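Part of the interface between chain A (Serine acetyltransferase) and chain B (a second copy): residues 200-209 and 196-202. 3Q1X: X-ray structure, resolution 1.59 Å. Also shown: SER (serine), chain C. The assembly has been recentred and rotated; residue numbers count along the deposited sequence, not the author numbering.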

# COMPACT_ATOMS: atom_id res chain seq x y z
N GLN A 200 2.58 5.87 -11.54
CA GLN A 200 2.93 5.74 -10.13
C GLN A 200 3.54 7.03 -9.60
O GLN A 200 4.21 7.76 -10.34
CB GLN A 200 3.88 4.54 -9.93
CG GLN A 200 5.22 4.59 -10.69
CD GLN A 200 5.16 4.02 -12.10
OE1 GLN A 200 4.13 4.06 -12.76
NE2 GLN A 200 6.29 3.51 -12.58
N SER A 201 3.27 7.33 -8.33
CA SER A 201 3.90 8.43 -7.61
C SER A 201 3.58 9.84 -8.13
O SER A 201 4.33 10.79 -7.85
CB SER A 201 5.42 8.21 -7.57
OG SER A 201 5.75 7.20 -6.65
N VAL A 202 2.48 9.98 -8.86
CA VAL A 202 2.05 11.28 -9.37
C VAL A 202 1.16 11.97 -8.36
O VAL A 202 0.19 11.39 -7.87
CB VAL A 202 1.32 11.16 -10.71
CG1 VAL A 202 0.46 12.40 -11.00
CG2 VAL A 202 2.32 10.91 -11.82
N THR A 203 1.49 13.22 -8.05
CA THR A 203 0.62 14.07 -7.24
C THR A 203 -0.07 15.13 -8.09
O THR A 203 0.59 15.89 -8.81
CB THR A 203 1.35 14.72 -6.06
OG1 THR A 203 1.83 13.69 -5.17
CG2 THR A 203 0.42 15.66 -5.29
N LEU A 204 -1.40 15.17 -8.00
CA LEU A 204 -2.20 16.28 -8.47
C LEU A 204 -2.82 16.87 -7.23
O LEU A 204 -3.93 16.50 -6.84
CB LEU A 204 -3.29 15.81 -9.44
CG LEU A 204 -2.84 15.45 -10.86
CD1 LEU A 204 -3.99 14.84 -11.63
CD2 LEU A 204 -2.30 16.67 -11.60
N GLY A 205 -2.09 17.77 -6.58
CA GLY A 205 -2.44 18.17 -5.23
C GLY A 205 -1.90 19.50 -4.77
O GLY A 205 -1.82 20.45 -5.55
N ALA A 206 -1.55 19.56 -3.49
CA ALA A 206 -1.09 20.78 -2.85
C ALA A 206 -0.16 20.46 -1.69
O ALA A 206 -0.22 19.37 -1.12
CB ALA A 206 -2.28 21.61 -2.38
N MET A 207 0.69 21.43 -1.35
CA MET A 207 1.51 21.38 -0.14
C MET A 207 1.23 22.59 0.70
O MET A 207 0.98 23.67 0.17
CB MET A 207 2.99 21.43 -0.49
CG MET A 207 3.53 20.23 -1.18
SD MET A 207 5.30 20.42 -1.26
CE MET A 207 5.51 21.93 -2.21
N HIS A 208 1.31 22.44 2.02
CA HIS A 208 1.09 23.57 2.90
C HIS A 208 2.24 23.75 3.88
O HIS A 208 2.36 23.03 4.87
CB HIS A 208 -0.26 23.45 3.60
CG HIS A 208 -1.40 23.32 2.65
ND1 HIS A 208 -2.08 22.13 2.46
CD2 HIS A 208 -1.93 24.20 1.78
CE1 HIS A 208 -3.00 22.31 1.53
NE2 HIS A 208 -2.94 23.55 1.10
N PHE A 209 3.09 24.72 3.58
CA PHE A 209 4.18 25.07 4.46
C PHE A 209 3.64 25.76 5.69
O PHE A 209 2.78 26.65 5.60
CB PHE A 209 5.21 25.92 3.73
CG PHE A 209 5.86 25.22 2.58
CD1 PHE A 209 6.74 24.17 2.80
CD2 PHE A 209 5.57 25.59 1.28
CE1 PHE A 209 7.34 23.51 1.73
CE2 PHE A 209 6.16 24.93 0.20
CZ PHE A 209 7.05 23.89 0.43
N CYS B 196 6.11 18.49 13.04
CA CYS B 196 6.63 18.07 11.75
C CYS B 196 5.46 17.70 10.86
O CYS B 196 4.56 16.95 11.27
CB CYS B 196 7.60 16.89 11.89
SG CYS B 196 8.48 16.51 10.37
N ARG B 197 5.44 18.27 9.67
CA ARG B 197 4.42 17.99 8.67
C ARG B 197 5.07 17.31 7.48
O ARG B 197 5.95 17.89 6.84
CB ARG B 197 3.72 19.28 8.24
CG ARG B 197 2.51 19.08 7.36
CD ARG B 197 1.85 20.41 7.05
NE ARG B 197 1.37 21.07 8.27
CZ ARG B 197 0.95 22.34 8.33
NH1 ARG B 197 0.96 23.11 7.26
NH2 ARG B 197 0.53 22.82 9.49
N ILE B 198 4.65 16.09 7.19
CA ILE B 198 5.29 15.26 6.16
C ILE B 198 4.28 14.80 5.13
O ILE B 198 3.20 14.32 5.48
CB ILE B 198 6.02 14.03 6.79
CG1 ILE B 198 7.18 14.48 7.68
CG2 ILE B 198 6.49 13.04 5.72
CD1 ILE B 198 7.92 13.34 8.38
N TYR B 199 4.64 14.92 3.85
CA TYR B 199 3.81 14.50 2.75
C TYR B 199 4.21 13.15 2.14
O TYR B 199 5.23 12.54 2.52
CB TYR B 199 3.76 15.59 1.68
CG TYR B 199 2.96 16.77 2.14
CD1 TYR B 199 1.58 16.83 1.93
CD2 TYR B 199 3.57 17.82 2.83
CE1 TYR B 199 0.83 17.91 2.38
CE2 TYR B 199 2.83 18.92 3.29
CZ TYR B 199 1.46 18.95 3.05
OH TYR B 199 0.71 20.01 3.50
N GLN B 200 3.39 12.70 1.20
CA GLN B 200 3.59 11.45 0.49
C GLN B 200 5.00 11.36 -0.08
O GLN B 200 5.60 12.38 -0.44
CB GLN B 200 2.53 11.29 -0.62
CG GLN B 200 2.50 12.39 -1.70
CD GLN B 200 1.63 13.59 -1.35
OE1 GLN B 200 1.46 13.93 -0.19
NE2 GLN B 200 1.10 14.25 -2.38
N SER B 201 5.55 10.14 -0.11
CA SER B 201 6.82 9.86 -0.76
C SER B 201 8.06 10.53 -0.15
O SER B 201 9.09 10.65 -0.83
CB SER B 201 6.72 10.20 -2.25
OG SER B 201 5.95 9.22 -2.93
N VAL B 202 7.96 10.93 1.11
CA VAL B 202 9.09 11.54 1.81
C VAL B 202 9.93 10.48 2.49
O VAL B 202 9.40 9.64 3.22
CB VAL B 202 8.63 12.58 2.84
CG1 VAL B 202 9.72 12.86 3.89
CG2 VAL B 202 8.22 13.86 2.13
N SER C . -4.56 17.36 2.12
CA SER C . -4.06 18.66 1.58
C SER C . -5.19 19.46 0.95
O SER C . -6.32 18.98 0.85
CB SER C . -2.94 18.43 0.56
OG SER C . -3.44 17.76 -0.59
OXT SER C . -5.00 20.59 0.52
O HOH W 1 -1.69 19.22 4.02

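How do the two backbones lie against each other? Chain A runs as a short strand from A:Thr203 to A:Gly205 and continues in extended form to A:Phe209, while chain B approaches from B:Arg197 and bends through a type II turn from B:Tyr199 to B:Val202. That turn is closed by a weak hydrogen bond, 3.5 Å from B:Val202 N to B:Tyr199 O. The register is antiparallel in sense: A:Ser201 faces B:Ser201, A:Met207 faces B:Tyr199 and A:Phe209 faces B:Arg197. With A:Ser201 CA 7.6 Å from B:Ser201 CA and A:Phe209 CA 8.2 Å from B:Arg197 CA, the main chains do not bond directly to each other, and side chains must bridge the gap.

Which side chains reach the opposing backbone? B:Arg197 and B:Tyr199 do, and both grip A:His208. The B:Tyr199 ring, with chi1 near -71° (m), carries its hydroxyl to the main chain, where A:His208 N donates to B:Tyr199 OH at 2.9 Å. B:Arg197, extended through chi1 and chi2 (both t) and turned at chi3 (m), donates from NH1 to A:His208 O at 2.8 Å, the carbonyl lying near the guanidinium plane. One residue's amide and carbonyl are thus both satisfied by long side chains that can span the distance between the chains.

What joins the stretches at the turn? B:Gln200 points toward chain A, and its amide donates from NE2 to A:Thr203 OG1 at 2.9 Å, with a nearly straight angle of 167°. The CA-to-CB bond of A:Thr203 also points toward its partner, so a short hydroxyl side chain suffices to meet the longer glutamine. Farther along, A:Ser201 OG and B:Ser201 OG come within 4.2 Å, too far for a hydrogen bond; each hydroxyl is satisfied elsewhere in the structure.

What is buried, and what borders the bound serine? The two stretches bury 331 Å² together, with B:Tyr199 contributing the largest share and A:His208 the next. The tyrosine suits this place because its ring covers the A:Ala206–A:His208 backbone while its hydroxyl still bonds: besides accepting from A:His208 N, B:Tyr199 OH donates to a water at 2.6 Å, and that water has a weak 3.3 Å link to A:His208 ND1. SER CB lies near the plane of the tyrosine ring, at its edge, and 3.3 Å from A:Ala206 O, a carbonyl buried here without a hydrogen-bonding partner.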